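Local structure of glycerol-3-phosphate dehydrogenase [NAD(+)] (Dunaliella salina, 6IUY) at residues 265-270 against 348-353; 296-301 against 307-312; 375-380 against 390-395. The protein joins a phosphatase-type domain to an NAD-dependent dehydrogenase and converts dihydroxyacetone phosphate directly to glycerol, probably by way of sn-glycerol 3-phosphate. All blocks are in the same frame, centred on the assembly; numbering follows the deposited sequence.

Contact 1 (265-270 against 348-353); sequences GAWACT and IFCAPH. With NAD (nicotinamide-adenine-dinucleotide), chain C.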
# COMPACT_ATOMS: atom_id res chain seq x y z
N GLY A 265 2.92 -19.96 22.60
CA GLY A 265 4.24 -19.44 22.35
C GLY A 265 4.31 -17.97 22.68
O GLY A 265 3.45 -17.42 23.38
N ALA A 266 5.34 -17.32 22.15
CA ALA A 266 5.59 -15.92 22.44
C ALA A 266 4.38 -15.06 22.10
O ALA A 266 3.92 -14.30 22.92
CB ALA A 266 6.85 -15.44 21.68
N TRP A 267 3.89 -15.19 20.88
CA TRP A 267 2.77 -14.38 20.38
C TRP A 267 1.44 -14.90 20.93
O TRP A 267 0.54 -14.13 21.27
CB TRP A 267 2.79 -14.38 18.83
CG TRP A 267 1.69 -13.56 18.15
CD1 TRP A 267 0.89 -13.98 17.11
CD2 TRP A 267 1.28 -12.22 18.44
NE1 TRP A 267 0.03 -12.97 16.73
CE2 TRP A 267 0.25 -11.88 17.53
CE3 TRP A 267 1.69 -11.26 19.36
CZ2 TRP A 267 -0.39 -10.64 17.55
CZ3 TRP A 267 1.07 -10.03 19.37
CH2 TRP A 267 0.04 -9.73 18.47
N ALA A 268 1.33 -16.21 21.02
CA ALA A 268 0.13 -16.78 21.65
C ALA A 268 -0.05 -16.19 23.03
O ALA A 268 -1.14 -15.68 23.34
CB ALA A 268 0.22 -18.29 21.70
N CYS A 269 1.00 -16.18 23.85
CA CYS A 269 0.88 -15.64 25.21
C CYS A 269 0.65 -14.13 25.27
O CYS A 269 -0.05 -13.65 26.17
CB CYS A 269 2.12 -15.97 26.06
SG CYS A 269 2.32 -17.74 26.45
N THR A 270 1.24 -13.35 24.36
CA THR A 270 1.02 -11.92 24.55
C THR A 270 -0.37 -11.66 23.99
O THR A 270 -1.09 -10.82 24.51
CB THR A 270 2.12 -10.98 23.92
OG1 THR A 270 1.57 -10.18 22.86
CG2 THR A 270 3.36 -11.73 23.47
N ILE A 348 -9.23 -19.19 19.32
CA ILE A 348 -8.10 -18.50 18.74
C ILE A 348 -7.02 -19.52 18.39
O ILE A 348 -6.52 -20.24 19.24
CB ILE A 348 -7.56 -17.42 19.71
CG1 ILE A 348 -8.67 -16.45 20.08
CG2 ILE A 348 -6.42 -16.63 19.08
CD1 ILE A 348 -8.37 -15.61 21.29
N PHE A 349 -6.67 -19.60 17.11
CA PHE A 349 -5.60 -20.49 16.71
C PHE A 349 -4.30 -19.67 16.56
O PHE A 349 -4.23 -18.76 15.74
CB PHE A 349 -5.97 -21.22 15.42
CG PHE A 349 -7.04 -22.27 15.61
CD1 PHE A 349 -6.71 -23.55 16.07
CD2 PHE A 349 -8.37 -21.99 15.35
CE1 PHE A 349 -7.70 -24.53 16.27
CE2 PHE A 349 -9.37 -22.97 15.54
CZ PHE A 349 -9.02 -24.23 16.00
N CYS A 350 -3.29 -20.00 17.37
CA CYS A 350 -1.99 -19.31 17.37
C CYS A 350 -0.85 -20.26 17.72
O CYS A 350 -0.28 -20.19 18.80
CB CYS A 350 -2.00 -18.13 18.33
SG CYS A 350 -0.60 -16.98 18.09
N ALA A 351 -0.51 -21.16 16.81
CA ALA A 351 0.59 -22.10 17.05
C ALA A 351 1.47 -22.08 15.82
O ALA A 351 0.96 -21.81 14.75
CB ALA A 351 0.05 -23.51 17.31
N PRO A 352 2.78 -22.36 15.97
CA PRO A 352 3.67 -22.41 14.80
C PRO A 352 3.05 -23.26 13.71
O PRO A 352 2.54 -24.34 14.01
CB PRO A 352 4.95 -23.05 15.34
CG PRO A 352 4.96 -22.67 16.77
CD PRO A 352 3.49 -22.71 17.21
N HIS A 353 3.08 -22.78 12.46
CA HIS A 353 2.16 -23.35 11.48
C HIS A 353 2.43 -24.80 11.07
O HIS A 353 1.53 -25.45 10.54
CB HIS A 353 2.14 -22.48 10.23
CG HIS A 353 3.32 -22.67 9.34
ND1 HIS A 353 4.49 -21.98 9.49
CD2 HIS A 353 3.48 -23.46 8.25
CE1 HIS A 353 5.34 -22.33 8.54
NE2 HIS A 353 4.75 -23.24 7.78
PA NAD C . 6.76 -19.69 19.14
O1A NAD C . 7.06 -18.95 20.38
O2A NAD C . 7.58 -19.25 17.93
O5B NAD C . 7.03 -21.28 19.33
C5B NAD C . 7.00 -21.87 20.64
C4B NAD C . 5.82 -22.87 20.73
O4B NAD C . 6.04 -23.89 19.96
C3B NAD C . 5.76 -23.46 22.15
O3B NAD C . 4.76 -22.93 22.89
C2B NAD C . 5.52 -24.96 21.92
O2B NAD C . 4.43 -25.41 22.84
C1B NAD C . 5.19 -25.04 20.68
N9A NAD C . 5.53 -26.31 20.18
C8A NAD C . 6.75 -26.89 20.12
N7A NAD C . 6.58 -28.12 19.57
C5A NAD C . 5.26 -28.30 19.31
C6A NAD C . 4.54 -29.36 18.78
N6A NAD C . 5.06 -30.61 18.35
N1A NAD C . 3.21 -29.26 18.62
C2A NAD C . 2.58 -28.11 19.00
N3A NAD C . 3.27 -27.08 19.53
C4A NAD C . 4.61 -27.18 19.68
O3 NAD C . 5.20 -19.49 18.82
PN NAD C . 4.42 -18.10 18.60
O1N NAD C . 5.32 -16.92 18.90
O2N NAD C . 3.19 -18.03 19.47
O5D NAD C . 4.06 -18.03 17.06
C5D NAD C . 3.09 -18.88 16.49
C4D NAD C . 2.52 -18.17 15.25
O4D NAD C . 2.39 -16.87 15.49
C3D NAD C . 3.53 -18.28 14.13
O3D NAD C . 2.89 -18.66 13.01
C2D NAD C . 4.12 -16.85 13.97
O2D NAD C . 4.58 -16.72 12.56
C1D NAD C . 3.13 -16.07 14.29
N1N NAD C . 3.50 -14.77 14.79
C2N NAD C . 4.53 -14.58 15.69
C3N NAD C . 4.85 -13.30 16.15
C7N NAD C . 6.03 -13.14 17.13
O7N NAD C . 6.52 -12.04 17.33
N7N NAD C . 6.53 -14.31 17.81
C4N NAD C . 4.14 -12.20 15.72
C5N NAD C . 3.09 -12.38 14.84
C6N NAD C . 2.78 -13.67 14.40
O HOH W 1 2.22 -20.49 19.71
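The indole of Trp267 carries the nicotinamide ring of NAD over one face, with C5N 3.5 Å above the indole plane, off its centre, while the sulfur of Cys350 comes at the same indole obliquely. Cys350 SG lies 3.5 Å from Trp267 CD1 and its line to the five-membered ring stands 52° off the ring normal, a sulfur-aromatic contact in which a polarisable thiol suits an aromatic neighbour. The torsion of Trp267 sets CG anti to the backbone N (chi1 -180°), which carries the indole to the nicotinamide while the backbone amide of the same residue serves the pyrophosphate. Beside it, the small Ala268 lets the strand end come near: its CB is 3.5 Å from Cys350 O and also packs on the cysteine sulfur.

This is the phosphate-binding turn of a Rossmann fold, in which Gly265 takes the N-cap position of helix 266-282. A side chain on Gly265 would probably run into O3 of the NAD pyrophosphate. Three successive amides grip the cofactor: Ala266 N gives a nearly straight bond to O1A (3.0 Å, 173°), Trp267 N reaches O1N at 3.0 Å, and Ala268 N reaches O2N at 3.0 Å. A water accepts from Gly265 N at 3.0 Å; it can donate to Cys350 O and to NAD O2N, though its protons may be shared with other acceptors. Ala413 and Ile416 of helix 413-416 also pack on the indole.

The chemistry is thus divided: apolar carbon and sulfur join the helix start to the strand end, while amides gathered at the helix N terminus would help to offset the negative charge of the pyrophosphate.

Contact 2 (296-301 against 307-312); sequences MWVHEE and NLIEYI. With NAD (nicotinamide-adenine-dinucleotide), chain C.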
# COMPACT_ATOMS: atom_id res chain seq x y z
N MET A 296 -5.98 -21.58 27.95
CA MET A 296 -4.90 -21.66 26.98
C MET A 296 -4.35 -23.06 26.93
O MET A 296 -3.82 -23.55 27.92
CB MET A 296 -3.79 -20.65 27.34
CG MET A 296 -2.46 -20.90 26.64
SD MET A 296 -1.33 -19.48 26.76
CE MET A 296 -0.79 -19.56 28.48
N TRP A 297 -4.46 -23.72 25.77
CA TRP A 297 -3.76 -24.98 25.56
C TRP A 297 -2.27 -24.78 25.43
O TRP A 297 -1.79 -24.00 24.57
CB TRP A 297 -4.28 -25.69 24.32
CG TRP A 297 -3.53 -26.97 24.00
CD1 TRP A 297 -3.51 -28.12 24.73
CD2 TRP A 297 -2.71 -27.23 22.84
NE1 TRP A 297 -2.74 -29.08 24.11
CE2 TRP A 297 -2.23 -28.55 22.95
CE3 TRP A 297 -2.34 -26.46 21.73
CZ2 TRP A 297 -1.41 -29.13 21.99
CZ3 TRP A 297 -1.52 -27.04 20.77
CH2 TRP A 297 -1.06 -28.36 20.91
N VAL A 298 -1.54 -25.48 26.29
CA VAL A 298 -0.09 -25.47 26.31
C VAL A 298 0.45 -26.84 25.95
O VAL A 298 0.35 -27.76 26.75
CB VAL A 298 0.46 -25.08 27.69
CG1 VAL A 298 1.99 -24.94 27.65
CG2 VAL A 298 -0.18 -23.80 28.20
N HIS A 299 1.01 -26.97 24.75
CA HIS A 299 1.63 -28.23 24.35
C HIS A 299 2.65 -28.68 25.39
O HIS A 299 3.47 -27.88 25.84
CB HIS A 299 2.32 -28.07 23.00
CG HIS A 299 3.06 -29.29 22.56
ND1 HIS A 299 4.44 -29.38 22.59
CD2 HIS A 299 2.62 -30.48 22.07
CE1 HIS A 299 4.81 -30.56 22.14
NE2 HIS A 299 3.73 -31.25 21.81
N GLU A 300 2.59 -29.95 25.79
CA GLU A 300 3.52 -30.46 26.79
C GLU A 300 4.82 -30.83 26.13
O GLU A 300 4.83 -31.58 25.16
CB GLU A 300 2.95 -31.66 27.52
CG GLU A 300 3.84 -32.17 28.64
CD GLU A 300 3.22 -33.34 29.41
OE1 GLU A 300 3.62 -34.49 29.15
OE2 GLU A 300 2.34 -33.11 30.26
N GLU A 301 5.93 -30.33 26.65
CA GLU A 301 7.23 -30.68 26.10
C GLU A 301 7.96 -31.59 27.07
O GLU A 301 7.81 -31.43 28.30
CB GLU A 301 8.06 -29.41 25.80
CG GLU A 301 7.36 -28.50 24.82
CD GLU A 301 8.12 -27.20 24.55
OE1 GLU A 301 9.06 -27.20 23.72
OE2 GLU A 301 7.76 -26.18 25.15
N ASN A 307 5.11 -29.53 34.75
CA ASN A 307 5.53 -28.42 35.59
C ASN A 307 5.32 -27.04 34.94
O ASN A 307 5.08 -26.04 35.62
CB ASN A 307 6.99 -28.63 35.97
CG ASN A 307 7.21 -29.93 36.74
OD1 ASN A 307 7.07 -29.94 37.96
ND2 ASN A 307 7.54 -31.02 36.04
N LEU A 308 5.36 -27.01 33.62
CA LEU A 308 5.16 -25.75 32.88
C LEU A 308 3.77 -25.21 33.10
O LEU A 308 3.58 -24.04 33.45
CB LEU A 308 5.39 -25.96 31.39
CG LEU A 308 5.25 -24.75 30.47
CD1 LEU A 308 6.09 -23.60 30.99
CD2 LEU A 308 5.70 -25.15 29.07
N ILE A 309 2.79 -26.09 32.85
CA ILE A 309 1.37 -25.78 32.98
C ILE A 309 1.11 -25.28 34.39
O ILE A 309 0.47 -24.24 34.57
CB ILE A 309 0.52 -27.02 32.65
CG1 ILE A 309 0.53 -27.29 31.14
CG2 ILE A 309 -0.90 -26.86 33.15
CD1 ILE A 309 1.84 -27.91 30.61
N GLU A 310 1.65 -25.99 35.38
CA GLU A 310 1.44 -25.65 36.79
C GLU A 310 2.09 -24.33 37.16
O GLU A 310 1.61 -23.59 38.02
CB GLU A 310 1.97 -26.77 37.70
CG GLU A 310 1.32 -28.15 37.41
CD GLU A 310 1.93 -29.30 38.22
OE1 GLU A 310 2.80 -29.06 39.08
OE2 GLU A 310 1.53 -30.47 38.00
N TYR A 311 3.20 -24.01 36.50
CA TYR A 311 3.87 -22.75 36.77
C TYR A 311 2.99 -21.62 36.21
O TYR A 311 2.75 -20.61 36.87
CB TYR A 311 5.28 -22.74 36.16
CG TYR A 311 6.07 -21.46 36.43
CD1 TYR A 311 7.05 -21.41 37.43
CD2 TYR A 311 5.81 -20.31 35.70
CE1 TYR A 311 7.76 -20.24 37.67
CE2 TYR A 311 6.51 -19.15 35.94
CZ TYR A 311 7.47 -19.11 36.92
OH TYR A 311 8.16 -17.93 37.13
N ILE A 312 2.46 -21.84 35.01
CA ILE A 312 1.63 -20.82 34.37
C ILE A 312 0.41 -20.51 35.21
O ILE A 312 0.09 -19.35 35.43
CB ILE A 312 1.21 -21.24 32.97
CG1 ILE A 312 2.45 -21.26 32.06
CG2 ILE A 312 0.17 -20.28 32.42
CD1 ILE A 312 2.25 -21.99 30.77
PA NAD C . 6.76 -19.69 19.14
O1A NAD C . 7.06 -18.95 20.38
O2A NAD C . 7.58 -19.25 17.93
O5B NAD C . 7.03 -21.28 19.33
C5B NAD C . 7.00 -21.87 20.64
C4B NAD C . 5.82 -22.87 20.73
O4B NAD C . 6.04 -23.89 19.96
C3B NAD C . 5.76 -23.46 22.15
O3B NAD C . 4.76 -22.93 22.89
C2B NAD C . 5.52 -24.96 21.92
O2B NAD C . 4.43 -25.41 22.84
C1B NAD C . 5.19 -25.04 20.68
N9A NAD C . 5.53 -26.31 20.18
C8A NAD C . 6.75 -26.89 20.12
N7A NAD C . 6.58 -28.12 19.57
C5A NAD C . 5.26 -28.30 19.31
C6A NAD C . 4.54 -29.36 18.78
N6A NAD C . 5.06 -30.61 18.35
N1A NAD C . 3.21 -29.26 18.62
C2A NAD C . 2.58 -28.11 19.00
N3A NAD C . 3.27 -27.08 19.53
C4A NAD C . 4.61 -27.18 19.68
O3 NAD C . 5.20 -19.49 18.82
PN NAD C . 4.42 -18.10 18.60
O1N NAD C . 5.32 -16.92 18.90
O2N NAD C . 3.19 -18.03 19.47
O5D NAD C . 4.06 -18.03 17.06
C5D NAD C . 3.09 -18.88 16.49
C4D NAD C . 2.52 -18.17 15.25
O4D NAD C . 2.39 -16.87 15.49
C3D NAD C . 3.53 -18.28 14.13
O3D NAD C . 2.89 -18.66 13.01
C2D NAD C . 4.12 -16.85 13.97
O2D NAD C . 4.58 -16.72 12.56
C1D NAD C . 3.13 -16.07 14.29
N1N NAD C . 3.50 -14.77 14.79
C2N NAD C . 4.53 -14.58 15.69
C3N NAD C . 4.85 -13.30 16.15
C7N NAD C . 6.03 -13.14 17.13
O7N NAD C . 6.52 -12.04 17.33
N7N NAD C . 6.53 -14.31 17.81
C4N NAD C . 4.14 -12.20 15.72
C5N NAD C . 3.09 -12.38 14.84
C6N NAD C . 2.78 -13.67 14.40
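Val298, just past the end of strand 293-297, faces three side chains of helix 307-315 and is the centre of a contact made by apolar side chains. Its CG1, set anti to the backbone N (chi1 -174°), meets CD2 of Leu308 at 4.0 Å, the two side chains crossing obliquely. CG2, the branch beside the backbone N, points at Ile312 instead, and these two side chains reach toward each other tip to tip, CG2 to CD1 at 4.0 Å. Ile309 comes from a third direction: its CG1 passes CB of Val298 at 4.1 Å, the side chains sliding past one another in opposite senses, and its CD1 lies near Val298 O. A beta-branched valine suits the place because each methyl finds a different helix residue.

Ile312 has a second partner. Its CG2 is met at 4.1 Å by CE of Met296, whose chain bends at chi3 (74°), which brings the methyl to that branch, and the two side chains cross at about a right angle. Flexible and unbranched, methionine can reach the helix from within the strand. Ala333 of strand 331-334 touches both Val298 and Ile312, so the three pack together within the beta-alpha-beta unit of strand 293-297, helix 307-315 and strand 331-334.

The residues that alternate with Met296 and Val298 turn the other way. His299 lays its ring against the adenine of NAD, with C6A 3.5 Å above the imidazole plane and over its centre, and its CB is 3.4 Å from the ribose O2B. The backbone N of His299 lies over the centre of the Trp297 ring.

The helix is therefore held on the strand by dispersion and by the burial of hydrocarbon, while His299, facing the other way, supplies the flat surface on which the adenine rests.

Contact 3 (375-380 against 390-395); sequences AISLTK and QLISQM. With NAD (nicotinamide-adenine-dinucleotide), chain C; 13P (1,3-dihydroxyacetonephosphate), chain D.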
# COMPACT_ATOMS: atom_id res chain seq x y z
N ALA A 375 -14.05 -19.00 14.97
CA ALA A 375 -12.60 -19.19 15.02
C ALA A 375 -11.86 -17.95 14.50
O ALA A 375 -12.37 -17.22 13.64
CB ALA A 375 -12.20 -20.41 14.22
N ILE A 376 -10.66 -17.71 15.02
CA ILE A 376 -9.74 -16.76 14.38
C ILE A 376 -8.34 -17.31 14.44
O ILE A 376 -7.96 -17.99 15.39
CB ILE A 376 -9.78 -15.38 15.04
CG1 ILE A 376 -8.97 -14.36 14.23
CG2 ILE A 376 -9.31 -15.47 16.49
CD1 ILE A 376 -9.22 -12.88 14.63
N SER A 377 -7.57 -17.03 13.40
CA SER A 377 -6.20 -17.51 13.30
C SER A 377 -5.22 -16.35 13.35
O SER A 377 -5.42 -15.32 12.70
CB SER A 377 -6.02 -18.30 12.01
OG SER A 377 -4.66 -18.65 11.83
N LEU A 378 -4.19 -16.49 14.16
CA LEU A 378 -3.11 -15.52 14.27
C LEU A 378 -1.86 -16.06 13.59
O LEU A 378 -0.81 -15.43 13.61
CB LEU A 378 -2.82 -15.22 15.74
CG LEU A 378 -3.64 -14.14 16.44
CD1 LEU A 378 -5.15 -14.37 16.26
CD2 LEU A 378 -3.28 -14.08 17.90
N THR A 379 -1.99 -17.22 12.96
CA THR A 379 -0.85 -18.01 12.52
C THR A 379 -0.37 -17.70 11.09
O THR A 379 -1.18 -17.49 10.18
CB THR A 379 -1.19 -19.51 12.62
OG1 THR A 379 -1.35 -19.85 14.01
CG2 THR A 379 -0.10 -20.40 12.00
N LYS A 380 0.95 -17.72 10.90
CA LYS A 380 1.54 -17.38 9.61
C LYS A 380 2.32 -18.58 9.07
O LYS A 380 3.12 -19.20 9.79
CB LYS A 380 2.44 -16.14 9.75
CG LYS A 380 1.63 -14.89 10.07
CD LYS A 380 2.48 -13.70 10.51
CE LYS A 380 1.58 -12.58 10.98
NZ LYS A 380 2.30 -11.38 11.52
N GLN A 390 -2.71 -23.65 1.00
CA GLN A 390 -3.79 -23.68 1.97
C GLN A 390 -3.34 -22.89 3.19
O GLN A 390 -2.44 -23.33 3.91
CB GLN A 390 -4.17 -25.12 2.35
CG GLN A 390 -5.14 -25.24 3.51
CD GLN A 390 -5.48 -26.69 3.87
OE1 GLN A 390 -4.63 -27.45 4.34
NE2 GLN A 390 -6.74 -27.07 3.65
N LEU A 391 -3.93 -21.72 3.42
CA LEU A 391 -3.55 -20.92 4.58
C LEU A 391 -4.27 -21.45 5.82
O LEU A 391 -5.21 -22.25 5.71
CB LEU A 391 -3.87 -19.44 4.37
CG LEU A 391 -3.25 -18.88 3.09
CD1 LEU A 391 -3.55 -17.40 2.88
CD2 LEU A 391 -1.76 -19.16 3.10
N ILE A 392 -3.86 -21.02 7.00
CA ILE A 392 -4.44 -21.62 8.19
C ILE A 392 -5.96 -21.45 8.24
O ILE A 392 -6.68 -22.37 8.62
CB ILE A 392 -3.82 -21.06 9.46
CG1 ILE A 392 -2.30 -21.17 9.38
CG2 ILE A 392 -4.36 -21.84 10.69
CD1 ILE A 392 -1.84 -22.51 8.80
N SER A 393 -6.45 -20.28 7.83
CA SER A 393 -7.88 -20.04 7.93
C SER A 393 -8.65 -20.96 6.97
O SER A 393 -9.76 -21.38 7.27
CB SER A 393 -8.21 -18.57 7.65
OG SER A 393 -8.43 -18.36 6.27
N GLN A 394 -8.05 -21.30 5.83
CA GLN A 394 -8.71 -22.22 4.92
C GLN A 394 -8.64 -23.63 5.48
O GLN A 394 -9.51 -24.45 5.21
CB GLN A 394 -8.08 -22.18 3.52
CG GLN A 394 -7.94 -20.78 2.91
CD GLN A 394 -7.16 -20.80 1.60
OE1 GLN A 394 -5.99 -21.20 1.56
NE2 GLN A 394 -7.82 -20.41 0.52
N MET A 395 -7.59 -23.90 6.25
CA MET A 395 -7.40 -25.21 6.85
C MET A 395 -8.44 -25.46 7.92
O MET A 395 -8.99 -26.55 8.03
CB MET A 395 -5.99 -25.33 7.43
CG MET A 395 -5.74 -26.62 8.16
SD MET A 395 -4.16 -26.59 9.03
CE MET A 395 -3.02 -26.51 7.66
PA NAD C . 6.76 -19.69 19.14
O1A NAD C . 7.06 -18.95 20.38
O2A NAD C . 7.58 -19.25 17.93
O5B NAD C . 7.03 -21.28 19.33
C5B NAD C . 7.00 -21.87 20.64
C4B NAD C . 5.82 -22.87 20.73
O4B NAD C . 6.04 -23.89 19.96
C3B NAD C . 5.76 -23.46 22.15
O3B NAD C . 4.76 -22.93 22.89
C2B NAD C . 5.52 -24.96 21.92
O2B NAD C . 4.43 -25.41 22.84
C1B NAD C . 5.19 -25.04 20.68
N9A NAD C . 5.53 -26.31 20.18
C8A NAD C . 6.75 -26.89 20.12
N7A NAD C . 6.58 -28.12 19.57
C5A NAD C . 5.26 -28.30 19.31
C6A NAD C . 4.54 -29.36 18.78
N6A NAD C . 5.06 -30.61 18.35
N1A NAD C . 3.21 -29.26 18.62
C2A NAD C . 2.58 -28.11 19.00
N3A NAD C . 3.27 -27.08 19.53
C4A NAD C . 4.61 -27.18 19.68
O3 NAD C . 5.20 -19.49 18.82
PN NAD C . 4.42 -18.10 18.60
O1N NAD C . 5.32 -16.92 18.90
O2N NAD C . 3.19 -18.03 19.47
O5D NAD C . 4.06 -18.03 17.06
C5D NAD C . 3.09 -18.88 16.49
C4D NAD C . 2.52 -18.17 15.25
O4D NAD C . 2.39 -16.87 15.49
C3D NAD C . 3.53 -18.28 14.13
O3D NAD C . 2.89 -18.66 13.01
C2D NAD C . 4.12 -16.85 13.97
O2D NAD C . 4.58 -16.72 12.56
C1D NAD C . 3.13 -16.07 14.29
N1N NAD C . 3.50 -14.77 14.79
C2N NAD C . 4.53 -14.58 15.69
C3N NAD C . 4.85 -13.30 16.15
C7N NAD C . 6.03 -13.14 17.13
O7N NAD C . 6.52 -12.04 17.33
N7N NAD C . 6.53 -14.31 17.81
C4N NAD C . 4.14 -12.20 15.72
C5N NAD C . 3.09 -12.38 14.84
C6N NAD C . 2.78 -13.67 14.40
P 13P D . 9.33 -13.26 12.93
O1P 13P D . 8.42 -12.27 12.25
O2P 13P D . 9.66 -12.69 14.27
O3P 13P D . 10.56 -13.41 12.07
O1 13P D . 8.73 -14.73 13.16
C1 13P D . 7.52 -15.15 12.58
C2 13P D . 6.52 -14.09 12.90
O2 13P D . 6.63 -13.45 13.92
C3 13P D . 5.40 -13.78 11.95
O3 13P D . 5.21 -12.38 11.92
O HOH W 2 -1.84 -18.93 7.22
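Ile392, the first residue of helix 392-400, wedges its two branches against Ser377 and Thr379 at the C-terminal end of a Rossmann strand, where Ser377 forms an ST turn. In that turn Ser377 OG accepts from Thr379 N (3.2 Å) and also touches CG2 of Ile392, at 3.4 Å. The side chains of Ile392 and Thr379 cross at about a right angle, the other isoleucine branch, CG1, lying 3.5 Å from Thr379 CG2. Threonine suits the site by having two ends: with OG1 beside the backbone N (chi1 -67°) and CG2 anti to that nitrogen, the methyl packs on Ile392, while OG1 makes a hydrogen bond to Ala351 O.

Beyond this tight patch the contact is looser: a water links the backbones, accepting from Ile392 N at 2.9 Å and at most weakly bonded to Thr379 O.

Lys380 starts out away from residues 390-395, and its extended chain ends at the substrate. Its backbone N makes a nearly straight bond to NAD O3D (3.0 Å, 172°), and the side chain brings NZ within 3.1 Å of O3 of dihydroxyacetone phosphate, with Asp519 as its salt-bridge partner. A leucine in its place would probably leave the substrate O3 without this donor and Asp519 without its mate.

At the far end, the amide of the N-cap residue Leu391 is taken by the side chain of Gln394, Leu391 N to OE1 2.8 Å, in the carbonyl plane and on a lone pair.

Overall arrangement
Strand 257-262 leads into residues 265-270, which open contact 1. Before it closes, the chain runs through helix 266-282 and strand 293-297, and contact 2 closes its own short loop between residues 296-301 and 307-312. Contact 2 is therefore nested in contact 1, which is completed only at 348-353, and the two touch where Cys269 packs on Met296. Contact 3 follows in series, so none cross. Strands 346-349 and 374-377 are sheet neighbours, Phe349 pairing with Ile376 and Leu378. Together the contacts tie one mixed sheet to its helices and line NAD from the adenine end (contact 2) to the substrate (contact 3).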